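Fructuronate-tagaturonate epimerase UxaE from Cohnella laeviribosi in complex with 1 glycerol (Cohnella laeviribosi, PDB 6IL9) probably catalyses the C4 epimerisation that interconverts fructuronate and tagaturonate, acting as a zinc-containing TIM-barrel isomerase. Local coordinates at residues Leu67-Arg72 / Val138-Ala143; Pro80-Gln85 / Tyr144-Glu149. One frame throughout, in Å; residues are numbered along the deposited sequence.

Interaction 1. Residues Leu67-Arg72 / Val138-Ala143; sequences LSHENR and VIDAAA
Asp140 OD1 is gripped by two side chains from residues 67-72, His69 and Arg72. His69 ND1 gives it an almost straight hydrogen bond of 2.8 Å (173° at the hydrogen), lying in the imidazole plane and reaching the syn lone pair of the oxygen. Arg72 NE donates to the same OD1 over 2.7 Å, nearly in line with the C-O bond, and this pairing is a salt bridge. Arg72 NH2 adds a weak bond to OD1 at 3.1 Å. OD1 lies close to the guanidinium plane, at its edge, while the carboxylate plane is turned 67° from it; NE and NH2 both point at this one oxygen. A carboxylate suits this place because one of its oxygens can accept several N-H groups at once; the adjacent guanidinium would in turn favour its negative form.

Ser68 caps helix 69-78, its OG accepting from Asn71 N; His69 and Arg72 then lie one turn apart on that helix. It comes before the first strand of the TIM barrel and rests on helix 135-149, the longer of the two helices between barrel strands 117-124 and 156-162.

The rest of Arg72 is packed against apolar groups. Its CG stands anti to the backbone N (chi1 -168°) and meets Ala143 CB at 3.7 Å; alanine's small size lets the aliphatic part of the arginine come this close to the helix. Further out, Ile139 CG2 sits over one face of the guanidinium, offset toward its rim and 3.5 Å from NH1, leaving the edge for the carboxylate. NH1 itself bonds to Asn76 on the next turn.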
loop_
_atom_site.group_PDB
_atom_site.type_symbol
_atom_site.label_atom_id
_atom_site.label_comp_id
_atom_site.label_asym_id
_atom_site.label_seq_id
_atom_site.Cartn_x
_atom_site.Cartn_y
_atom_site.Cartn_z
ATOM N N LEU A 67 -8.960 -13.050 17.760
ATOM C CA LEU A 67 -8.815 -11.780 17.048
ATOM C C LEU A 67 -9.750 -11.744 15.837
ATOM O O LEU A 67 -9.324 -11.677 14.685
ATOM C CB LEU A 67 -7.365 -11.576 16.624
ATOM C CG LEU A 67 -6.464 -10.774 17.562
ATOM C CD1 LEU A 67 -6.564 -11.249 18.998
ATOM C CD2 LEU A 67 -5.021 -10.787 17.087
ATOM N N SER A 68 -11.051 -11.778 16.121
ATOM C CA SER A 68 -12.067 -11.867 15.086
ATOM C C SER A 68 -12.458 -10.478 14.584
ATOM O O SER A 68 -12.179 -9.450 15.208
ATOM C CB SER A 68 -13.305 -12.589 15.613
ATOM O OG SER A 68 -13.800 -11.912 16.754
ATOM N N HIS A 69 -13.133 -10.463 13.437
ATOM C CA HIS A 69 -13.650 -9.201 12.926
ATOM C C HIS A 69 -14.639 -8.580 13.906
ATOM O O HIS A 69 -14.584 -7.379 14.183
ATOM C CB HIS A 69 -14.305 -9.404 11.559
ATOM C CG HIS A 69 -14.946 -8.164 11.025
ATOM N ND1 HIS A 69 -14.228 -7.014 10.768
ATOM C CD2 HIS A 69 -16.239 -7.873 10.745
ATOM C CE1 HIS A 69 -15.049 -6.076 10.327
ATOM N NE2 HIS A 69 -16.275 -6.570 10.313
ATOM N N GLU A 70 -15.548 -9.389 14.455
ATOM C CA GLU A 70 -16.559 -8.830 15.344
ATOM C C GLU A 70 -15.928 -8.220 16.589
ATOM O O GLU A 70 -16.370 -7.167 17.057
ATOM C CB GLU A 70 -17.592 -9.900 15.717
ATOM C CG GLU A 70 -18.615 -10.183 14.611
ATOM C CD GLU A 70 -19.414 -8.947 14.166
ATOM O OE1 GLU A 70 -19.768 -8.099 15.022
ATOM O OE2 GLU A 70 -19.691 -8.829 12.949
ATOM N N ASN A 71 -14.883 -8.859 17.134
ATOM C CA ASN A 71 -14.216 -8.292 18.295
ATOM C C ASN A 71 -13.422 -7.045 17.928
ATOM O O ASN A 71 -13.229 -6.169 18.776
ATOM C CB ASN A 71 -13.316 -9.339 18.950
ATOM C CG ASN A 71 -14.097 -10.302 19.829
ATOM O OD1 ASN A 71 -15.202 -9.986 20.288
ATOM N ND2 ASN A 71 -13.527 -11.483 20.069
ATOM N N ARG A 72 -12.972 -6.937 16.674
ATOM C CA ARG A 72 -12.333 -5.698 16.243
ATOM C C ARG A 72 -13.327 -4.546 16.254
ATOM O O ARG A 72 -12.982 -3.420 16.630
ATOM C CB ARG A 72 -11.720 -5.863 14.849
ATOM C CG ARG A 72 -10.804 -4.721 14.443
ATOM C CD ARG A 72 -11.552 -3.649 13.627
ATOM N NE ARG A 72 -11.810 -4.112 12.270
ATOM C CZ ARG A 72 -12.364 -3.378 11.312
ATOM N NH1 ARG A 72 -12.738 -2.129 11.558
ATOM N NH2 ARG A 72 -12.543 -3.900 10.108
ATOM N N VAL A 138 -8.094 -6.778 6.157
ATOM C CA VAL A 138 -6.969 -5.852 6.055
ATOM C C VAL A 138 -7.047 -4.802 7.163
ATOM O O VAL A 138 -6.060 -4.540 7.867
ATOM C CB VAL A 138 -6.926 -5.219 4.649
ATOM C CG1 VAL A 138 -5.784 -4.220 4.540
ATOM C CG2 VAL A 138 -6.754 -6.324 3.594
ATOM N N ILE A 139 -8.231 -4.211 7.364
ATOM C CA ILE A 139 -8.378 -3.259 8.458
ATOM C C ILE A 139 -8.280 -3.970 9.808
ATOM O O ILE A 139 -7.672 -3.442 10.742
ATOM C CB ILE A 139 -9.685 -2.450 8.319
ATOM C CG1 ILE A 139 -9.632 -1.562 7.065
ATOM C CG2 ILE A 139 -9.910 -1.579 9.559
ATOM C CD1 ILE A 139 -10.865 -0.625 6.900
ATOM N N ASP A 140 -8.838 -5.193 9.925
ATOM C CA ASP A 140 -8.697 -5.959 11.168
ATOM C C ASP A 140 -7.235 -6.027 11.594
ATOM O O ASP A 140 -6.896 -5.763 12.753
ATOM C CB ASP A 140 -9.217 -7.398 11.011
ATOM C CG ASP A 140 -10.742 -7.507 10.927
ATOM O OD1 ASP A 140 -11.482 -6.559 11.283
ATOM O OD2 ASP A 140 -11.204 -8.594 10.501
ATOM N N ALA A 141 -6.358 -6.413 10.662
ATOM C CA ALA A 141 -4.952 -6.610 11.001
ATOM C C ALA A 141 -4.313 -5.307 11.466
ATOM O O ALA A 141 -3.537 -5.297 12.425
ATOM C CB ALA A 141 -4.196 -7.190 9.800
ATOM N N ALA A 142 -4.655 -4.186 10.812
ATOM C CA ALA A 142 -4.104 -2.894 11.217
ATOM C C ALA A 142 -4.625 -2.454 12.581
ATOM O O ALA A 142 -3.862 -1.928 13.399
ATOM C CB ALA A 142 -4.428 -1.829 10.165
ATOM N N ALA A 143 -5.924 -2.641 12.839
ATOM C CA ALA A 143 -6.489 -2.227 14.121
ATOM C C ALA A 143 -5.893 -3.030 15.267
ATOM O O ALA A 143 -5.573 -2.478 16.328
ATOM C CB ALA A 143 -8.014 -2.383 14.108
#

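Interaction 2. Residues Pro80-Gln85 / Tyr144-Glu149; sequences PFTVPQ and YAVFQE
Phe81 reaches across to Val146 and Phe147 along one flank of its ring, from CD1 to CZ. The bond from CA to CB runs across the line to the helix; CG then lies between the backbone N and the carbonyl carbon (chi1 75°), and the ring spans the gap. CD1 rests against Val146 CG2 at 4.1 Å. The next atom, CE1, is 3.6 Å from the carbonyl oxygen Val146 O, which lies near the ring plane at its edge, where the slightly positive C-H rim is the natural neighbour for a carbonyl. At the tip, CZ touches Phe147 CD1 at 4.0 Å, the two side chains running aslant to each other. A flat aromatic suits this place because successive ring carbons can meet a methyl, a carbonyl oxygen and another ring.

Thr82 packs alongside. Its CG2 lies over one face of the Phe81 ring, offset toward the rim, and also meets the edge of the Phe147 ring, 4.1 Å from CD1. Its hydroxyl is taken up by hydrogen bonds of OG1 with Phe79 O and Asn76 ND2, just upstream. Branched Val146 serves both residues, for CG2 also lies 4.0 Å from Thr82 CA. Beyond the pair, His24 meets the rings of both phenylalanines, and Thr82 O is bonded to the hydroxyl of Tyr155.

This is apolar packing of a short 3-10 turn on the C-terminal part of an outer helix of a TIM barrel, in the connection that leads to the first barrel strand, 93-96.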
loop_
_atom_site.group_PDB
_atom_site.type_symbol
_atom_site.label_atom_id
_atom_site.label_comp_id
_atom_site.label_asym_id
_atom_site.label_seq_id
_atom_site.Cartn_x
_atom_site.Cartn_y
_atom_site.Cartn_z
ATOM N N PRO A 80 -11.045 4.557 20.237
ATOM C CA PRO A 80 -11.046 5.249 18.940
ATOM C C PRO A 80 -9.715 5.199 18.198
ATOM O O PRO A 80 -9.718 5.265 16.963
ATOM C CB PRO A 80 -11.434 6.686 19.322
ATOM C CG PRO A 80 -12.274 6.505 20.567
ATOM C CD PRO A 80 -11.614 5.388 21.317
ATOM N N PHE A 81 -8.579 5.084 18.897
ATOM C CA PHE A 81 -7.309 5.040 18.173
ATOM C C PHE A 81 -7.172 3.793 17.300
ATOM O O PHE A 81 -6.283 3.761 16.440
ATOM C CB PHE A 81 -6.120 5.143 19.139
ATOM C CG PHE A 81 -5.844 3.883 19.916
ATOM C CD1 PHE A 81 -4.929 2.942 19.448
ATOM C CD2 PHE A 81 -6.485 3.646 21.121
ATOM C CE1 PHE A 81 -4.671 1.786 20.159
ATOM C CE2 PHE A 81 -6.237 2.483 21.840
ATOM C CZ PHE A 81 -5.327 1.553 21.364
ATOM N N THR A 82 -8.028 2.784 17.480
ATOM C CA THR A 82 -8.022 1.598 16.623
ATOM C C THR A 82 -8.853 1.765 15.357
ATOM O O THR A 82 -8.930 0.823 14.558
ATOM C CB THR A 82 -8.523 0.360 17.391
ATOM O OG1 THR A 82 -9.899 0.538 17.761
ATOM C CG2 THR A 82 -7.684 0.130 18.638
ATOM N N VAL A 83 -9.466 2.924 15.154
ATOM C CA VAL A 83 -10.291 3.213 13.981
ATOM C C VAL A 83 -9.443 3.994 12.986
ATOM O O VAL A 83 -8.792 4.967 13.390
ATOM C CB VAL A 83 -11.538 4.028 14.368
ATOM C CG1 VAL A 83 -12.367 4.366 13.133
ATOM C CG2 VAL A 83 -12.354 3.276 15.418
ATOM N N PRO A 84 -9.418 3.625 11.707
ATOM C CA PRO A 84 -8.609 4.384 10.741
ATOM C C PRO A 84 -9.049 5.839 10.682
ATOM O O PRO A 84 -10.228 6.154 10.853
ATOM C CB PRO A 84 -8.873 3.676 9.408
ATOM C CG PRO A 84 -9.439 2.329 9.770
ATOM C CD PRO A 84 -10.165 2.527 11.066
ATOM N N GLN A 85 -8.088 6.728 10.411
ATOM C CA GLN A 85 -8.367 8.150 10.251
ATOM C C GLN A 85 -7.687 8.695 9.003
ATOM O O GLN A 85 -6.644 8.200 8.565
ATOM C CB GLN A 85 -7.902 8.956 11.467
ATOM C CG GLN A 85 -6.394 9.061 11.593
ATOM C CD GLN A 85 -5.978 10.152 12.557
ATOM O OE1 GLN A 85 -5.917 9.935 13.768
ATOM N NE2 GLN A 85 -5.704 11.342 12.025
ATOM N N TYR A 144 -5.750 -4.337 15.078
ATOM C CA TYR A 144 -5.164 -5.153 16.130
ATOM C C TYR A 144 -3.689 -4.834 16.317
ATOM O O TYR A 144 -3.161 -4.957 17.430
ATOM C CB TYR A 144 -5.372 -6.628 15.804
ATOM C CG TYR A 144 -6.744 -7.156 16.170
ATOM C CD1 TYR A 144 -7.202 -7.095 17.480
ATOM C CD2 TYR A 144 -7.567 -7.726 15.212
ATOM C CE1 TYR A 144 -8.447 -7.589 17.825
ATOM C CE2 TYR A 144 -8.826 -8.215 15.549
ATOM C CZ TYR A 144 -9.247 -8.149 16.854
ATOM O OH TYR A 144 -10.488 -8.653 17.182
ATOM N N ALA A 145 -3.012 -4.420 15.247
ATOM C CA ALA A 145 -1.604 -4.063 15.349
ATOM C C ALA A 145 -1.403 -2.831 16.223
ATOM O O ALA A 145 -0.515 -2.812 17.083
ATOM C CB ALA A 145 -1.021 -3.828 13.958
ATOM N N VAL A 146 -2.195 -1.775 16.008
ATOM C CA VAL A 146 -1.968 -0.584 16.828
ATOM C C VAL A 146 -2.391 -0.846 18.265
ATOM O O VAL A 146 -1.832 -0.260 19.196
ATOM C CB VAL A 146 -2.669 0.669 16.263
ATOM C CG1 VAL A 146 -2.117 1.015 14.893
ATOM C CG2 VAL A 146 -4.189 0.499 16.230
ATOM N N PHE A 147 -3.368 -1.731 18.475
ATOM C CA PHE A 147 -3.743 -2.104 19.836
ATOM C C PHE A 147 -2.616 -2.878 20.512
ATOM O O PHE A 147 -2.224 -2.566 21.643
ATOM C CB PHE A 147 -5.040 -2.922 19.809
ATOM C CG PHE A 147 -5.635 -3.195 21.175
ATOM C CD1 PHE A 147 -6.457 -2.264 21.793
ATOM C CD2 PHE A 147 -5.386 -4.396 21.816
ATOM C CE1 PHE A 147 -7.005 -2.521 23.045
ATOM C CE2 PHE A 147 -5.931 -4.659 23.071
ATOM C CZ PHE A 147 -6.743 -3.719 23.678
ATOM N N GLN A 148 -2.063 -3.872 19.814
ATOM C CA GLN A 148 -0.960 -4.661 20.354
ATOM C C GLN A 148 0.213 -3.789 20.772
ATOM O O GLN A 148 0.834 -4.027 21.816
ATOM C CB GLN A 148 -0.501 -5.678 19.319
ATOM C CG GLN A 148 0.688 -6.509 19.769
ATOM C CD GLN A 148 1.120 -7.501 18.716
ATOM O OE1 GLN A 148 0.289 -8.147 18.074
ATOM N NE2 GLN A 148 2.422 -7.633 18.533
ATOM N N GLU A 149 0.543 -2.786 19.961
ATOM C CA GLU A 149 1.702 -1.938 20.183
ATOM C C GLU A 149 1.383 -0.665 20.946
ATOM O O GLU A 149 2.294 0.143 21.173
ATOM C CB GLU A 149 2.341 -1.570 18.840
ATOM C CG GLU A 149 2.855 -2.753 18.061
ATOM C CD GLU A 149 4.034 -3.423 18.739
ATOM O OE1 GLU A 149 4.805 -2.720 19.433
ATOM O OE2 GLU A 149 4.177 -4.651 18.581
#

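From the N terminus the chain first builds the antiparallel sheet that ends with strand 62-66, then enters helix 69-78, where interaction 1 begins, and the 3-10 turn at 80-82, where interaction 2 begins. It next runs through barrel strands 93-96 and 117-124 before helix 135-149 closes both loops, first at 138-143 and then at 144-149. The two loops therefore cross rather than nest, and helix and turn meet one barrel helix in the same order as they occur along the chain. Tyr144 OH, which probably hydrogen-bonds to Ser68 O at 2.7 Å, joins the contacts directly. Together they fasten the segment entering the barrel to a helix between its second and third strands.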